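N-acylhomoserine lactone dependent regulatory protein (Burkholderia cenocepacia, PDB 5L10) is a LuxR-family quorum-sensing regulator that probably binds DNA in response to N-acylhomoserine lactone, this chain being its autoinducer-binding domain. Local coordinates at residues H10-F13 against D14-R18; S155-H158 against A159-Y163. All blocks are in the same frame, centred on the assembly; numbering follows the deposited sequence.

Contact 1. Residues H10-F13 against D14-R18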
loop_
_atom_site.group_PDB
_atom_site.type_symbol
_atom_site.label_atom_id
_atom_site.label_comp_id
_atom_site.label_asym_id
_atom_site.label_seq_id
_atom_site.Cartn_x
_atom_site.Cartn_y
_atom_site.Cartn_z
ATOM N N HIS A 10 14.100 -2.501 -6.194
ATOM C CA HIS A 10 14.088 -2.313 -7.640
ATOM C C HIS A 10 13.982 -3.654 -8.361
ATOM O O HIS A 10 13.159 -3.816 -9.269
ATOM C CB HIS A 10 15.331 -1.541 -8.088
ATOM C CG HIS A 10 15.321 -1.166 -9.539
ATOM N ND1 HIS A 10 14.940 0.082 -9.987
ATOM C CD2 HIS A 10 15.651 -1.875 -10.645
ATOM C CE1 HIS A 10 15.033 0.123 -11.305
ATOM N NE2 HIS A 10 15.461 -1.052 -11.729
ATOM N N ASP A 11 14.788 -4.641 -7.952
ATOM C CA ASP A 11 14.727 -5.943 -8.617
ATOM C C ASP A 11 13.402 -6.643 -8.348
ATOM O O ASP A 11 12.906 -7.382 -9.207
ATOM C CB ASP A 11 15.888 -6.841 -8.175
ATOM C CG ASP A 11 17.242 -6.317 -8.614
ATOM O OD1 ASP A 11 18.095 -7.129 -9.031
ATOM O OD2 ASP A 11 17.463 -5.093 -8.530
ATOM N N CYS A 12 12.819 -6.420 -7.169
ATOM C CA CYS A 12 11.532 -7.021 -6.841
ATOM C C CYS A 12 10.437 -6.497 -7.759
ATOM O O CYS A 12 9.666 -7.276 -8.330
ATOM C CB CYS A 12 11.185 -6.742 -5.376
ATOM S SG CYS A 12 9.649 -7.514 -4.801
ATOM N N PHE A 13 10.358 -5.174 -7.920
ATOM C CA PHE A 13 9.258 -4.596 -8.681
ATOM C C PHE A 13 9.373 -4.890 -10.169
ATOM O O PHE A 13 8.351 -5.019 -10.851
ATOM C CB PHE A 13 9.178 -3.094 -8.423
ATOM C CG PHE A 13 8.412 -2.749 -7.184
ATOM C CD1 PHE A 13 7.074 -2.395 -7.255
ATOM C CD2 PHE A 13 9.015 -2.825 -5.941
ATOM C CE1 PHE A 13 6.360 -2.096 -6.109
ATOM C CE2 PHE A 13 8.307 -2.529 -4.798
ATOM C CZ PHE A 13 6.980 -2.162 -4.880
ATOM N N ASP A 14 10.592 -5.011 -10.693
ATOM C CA ASP A 14 10.728 -5.414 -12.086
ATOM C C ASP A 14 10.261 -6.849 -12.285
ATOM O O ASP A 14 9.599 -7.158 -13.282
ATOM C CB ASP A 14 12.172 -5.236 -12.551
ATOM C CG ASP A 14 12.397 -3.906 -13.247
ATOM O OD1 ASP A 14 11.663 -2.940 -12.946
ATOM O OD2 ASP A 14 13.305 -3.830 -14.101
ATOM N N ALA A 15 10.582 -7.737 -11.341
ATOM C CA ALA A 15 10.089 -9.107 -11.423
ATOM C C ALA A 15 8.570 -9.158 -11.319
ATOM O O ALA A 15 7.933 -10.019 -11.934
ATOM C CB ALA A 15 10.727 -9.964 -10.331
ATOM N N LEU A 16 7.973 -8.237 -10.559
ATOM C CA LEU A 16 6.525 -8.224 -10.406
ATOM C C LEU A 16 5.813 -7.736 -11.659
ATOM O O LEU A 16 4.606 -7.957 -11.791
ATOM C CB LEU A 16 6.129 -7.360 -9.207
ATOM C CG LEU A 16 6.532 -7.912 -7.836
ATOM C CD1 LEU A 16 6.067 -6.992 -6.727
ATOM C CD2 LEU A 16 5.982 -9.312 -7.637
ATOM N N GLN A 17 6.529 -7.080 -12.575
ATOM C CA GLN A 17 5.952 -6.696 -13.858
ATOM C C GLN A 17 5.860 -7.861 -14.836
ATOM O O GLN A 17 5.154 -7.747 -15.843
ATOM C CB GLN A 17 6.764 -5.563 -14.497
ATOM C CG GLN A 17 6.883 -4.317 -13.641
ATOM C CD GLN A 17 5.538 -3.781 -13.200
ATOM O OE1 GLN A 17 4.583 -3.737 -13.978
ATOM N NE2 GLN A 17 5.452 -3.374 -11.937
ATOM N N ARG A 18 6.558 -8.965 -14.574
ATOM C CA ARG A 18 6.495 -10.155 -15.414
ATOM C C ARG A 18 5.955 -11.345 -14.627
ATOM O O ARG A 18 6.356 -12.489 -14.853
ATOM C CB ARG A 18 7.868 -10.478 -16.005
ATOM C CG ARG A 18 8.543 -9.306 -16.688
ATOM C CD ARG A 18 9.928 -9.683 -17.189
ATOM N NE ARG A 18 10.780 -10.206 -16.124
ATOM C CZ ARG A 18 11.619 -9.468 -15.402
ATOM N NH1 ARG A 18 11.723 -8.164 -15.627
ATOM N NH2 ARG A 18 12.353 -10.034 -14.454
#
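C12 and L16 meet because their first torsions lean towards each other along the helix: SG of C12 stands anti to its own backbone N (chi1 -177°), while in L16 it is the carbonyl carbon that CG opposes (chi1 -68°). C12 SG thus comes alongside one methyl, CD1 of L16, at 4.1 Å. The pair sits one turn apart near the C-terminal end of helix 3-16, the amphipathic first helix of this GAF-like autoinducer-binding domain. Small, weakly polar cysteine and branched leucine suit the inward side, where C12 packs on P28 and A32 of helix 22-35, and L16 also reaches A159 and Y163 of helix 143-169. Backbone i to i+4 bonds hold the turn: D14 N reaches H10 O at 3.2 Å, A15 N reaches D11 O, and L16 N meets C12 O at 3.0 Å. The next, Q17 N to F13 O, is weak, bent to 128° at the hydrogen. On the side towards the second subunit, D14 OD2 lies oblique to the H10 ring, 4.2 Å from H10 NE2, too far for a salt bridge; if H10 were protonated, the carboxylate would probably stabilise its charge. D14 OD1 also has a long, weak ion pair with R150 of the second subunit. Q17, flexible enough to fold back, bends along its chain so that CG passes by F13 O and the amide nitrogen, NE2, hydrogen-bonds to Y163 OH.

Contact 2. Residues S155-H158 against A159-Y163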
loop_
_atom_site.group_PDB
_atom_site.type_symbol
_atom_site.label_atom_id
_atom_site.label_comp_id
_atom_site.label_asym_id
_atom_site.label_seq_id
_atom_site.Cartn_x
_atom_site.Cartn_y
_atom_site.Cartn_z
ATOM N N SER A 155 7.146 -0.407 0.886
ATOM C CA SER A 155 7.245 -0.785 -0.518
ATOM C C SER A 155 6.765 -2.217 -0.734
ATOM O O SER A 155 5.897 -2.473 -1.576
ATOM C CB SER A 155 8.687 -0.604 -0.988
ATOM O OG SER A 155 8.824 -0.912 -2.357
ATOM N N LEU A 156 7.308 -3.166 0.037
ATOM C CA LEU A 156 6.904 -4.565 -0.098
ATOM C C LEU A 156 5.425 -4.752 0.202
ATOM O O LEU A 156 4.756 -5.592 -0.413
ATOM C CB LEU A 156 7.731 -5.446 0.837
ATOM C CG LEU A 156 9.115 -5.851 0.354
ATOM C CD1 LEU A 156 9.753 -6.812 1.348
ATOM C CD2 LEU A 156 8.987 -6.484 -1.015
ATOM N N SER A 157 4.904 -3.992 1.164
ATOM C CA SER A 157 3.504 -4.119 1.543
ATOM C C SER A 157 2.587 -3.677 0.410
ATOM O O SER A 157 1.595 -4.345 0.100
ATOM C CB SER A 157 3.241 -3.305 2.804
ATOM O OG SER A 157 1.879 -3.375 3.153
ATOM N N HIS A 158 2.902 -2.541 -0.216
ATOM C CA HIS A 158 2.161 -2.121 -1.399
ATOM C C HIS A 158 2.266 -3.162 -2.503
ATOM O O HIS A 158 1.286 -3.439 -3.202
ATOM C CB HIS A 158 2.678 -0.764 -1.887
ATOM C CG HIS A 158 2.236 -0.406 -3.274
ATOM N ND1 HIS A 158 2.829 -0.928 -4.405
ATOM C CD2 HIS A 158 1.270 0.436 -3.713
ATOM C CE1 HIS A 158 2.242 -0.432 -5.480
ATOM N NE2 HIS A 158 1.293 0.399 -5.088
ATOM N N ALA A 159 3.449 -3.755 -2.667
ATOM C CA ALA A 159 3.650 -4.733 -3.731
ATOM C C ALA A 159 2.807 -5.979 -3.506
ATOM O O ALA A 159 2.242 -6.534 -4.455
ATOM C CB ALA A 159 5.130 -5.100 -3.832
ATOM N N ALA A 160 2.717 -6.441 -2.257
ATOM C CA ALA A 160 1.923 -7.631 -1.972
ATOM C C ALA A 160 0.448 -7.374 -2.238
ATOM O O ALA A 160 -0.243 -8.213 -2.829
ATOM C CB ALA A 160 2.143 -8.075 -0.527
ATOM N N HIS A 161 -0.046 -6.209 -1.825
ATOM C CA HIS A 161 -1.459 -5.909 -1.987
ATOM C C HIS A 161 -1.811 -5.620 -3.440
ATOM O O HIS A 161 -2.943 -5.877 -3.864
ATOM C CB HIS A 161 -1.834 -4.733 -1.089
ATOM C CG HIS A 161 -1.596 -4.995 0.366
ATOM N ND1 HIS A 161 -1.777 -6.239 0.934
ATOM C CD2 HIS A 161 -1.178 -4.183 1.364
ATOM C CE1 HIS A 161 -1.489 -6.176 2.222
ATOM N NE2 HIS A 161 -1.121 -4.941 2.508
ATOM N N ALA A 162 -0.859 -5.107 -4.219
ATOM C CA ALA A 162 -1.138 -4.729 -5.598
ATOM C C ALA A 162 -0.848 -5.842 -6.593
ATOM O O ALA A 162 -1.509 -5.913 -7.637
ATOM C CB ALA A 162 -0.331 -3.485 -5.980
ATOM N N TYR A 163 0.115 -6.717 -6.301
ATOM C CA TYR A 163 0.536 -7.730 -7.258
ATOM C C TYR A 163 0.232 -9.159 -6.833
ATOM O O TYR A 163 0.127 -10.027 -7.705
ATOM C CB TYR A 163 2.042 -7.611 -7.532
ATOM C CG TYR A 163 2.441 -6.313 -8.194
ATOM C CD1 TYR A 163 2.474 -6.200 -9.578
ATOM C CD2 TYR A 163 2.784 -5.202 -7.437
ATOM C CE1 TYR A 163 2.842 -5.015 -10.190
ATOM C CE2 TYR A 163 3.151 -4.013 -8.039
ATOM C CZ TYR A 163 3.179 -3.926 -9.414
ATOM O OH TYR A 163 3.543 -2.744 -10.017
#
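From its CB outward, H158 runs against the next turn of helix 143-169, where A162 lies. The CB itself is 3.2 Å from A159 N, the next amide along. With CG anti to the backbone N (chi1 165°), CG lies beside the carbonyl carbon, which turns the ring towards A159 and A162. CG and ND1 pass near A159 N, but ND1 makes no hydrogen bond there, the angle being poor. CE1 is the ring atom that makes the contacts further along the helix: A162 CB is 4.0 Å from it, set over one face of the imidazole near its rim, and CE2 of Y163 comes to 4.5 Å, obliquely. A methyl is small enough to lie against the ring face, and the ring also meets H120 of the second subunit. This helix is the long C-terminal one of the autoinducer-binding domain, packed between the sheet and helix 3-16, and it widens into a pi-type turn at 160-163. Ordinary i to i+4 bonds run through it, among them A160 N to L156 O at 2.9 Å and A162 N to H158 O at 2.9 Å. On the sheet side, H161 lays one ring face over S157 O, which also accepts H161 N. Imidazole suits this place because it pairs a flat face with a polar nitrogen, ND1, which hydrogen-bonds to Y43 OH of strand 40-46.

In the fold
From the N terminus, contact 1 comes first, on the last turns of helix 3-16, and contact 2 follows much later, on helix 143-169. Each is a local turn within one helix, so neither closes a long loop; they run in series, without nesting or crossing. Between them the chain forms helix 22-35 and the whole antiparallel sheet before returning. The two helices then lie against each other, with the contact centres about 11 Å apart, and the ring of F13 from contact 1 packs on S155 of contact 2. Contact 2 also reaches the sheet, and both contacts touch the second subunit.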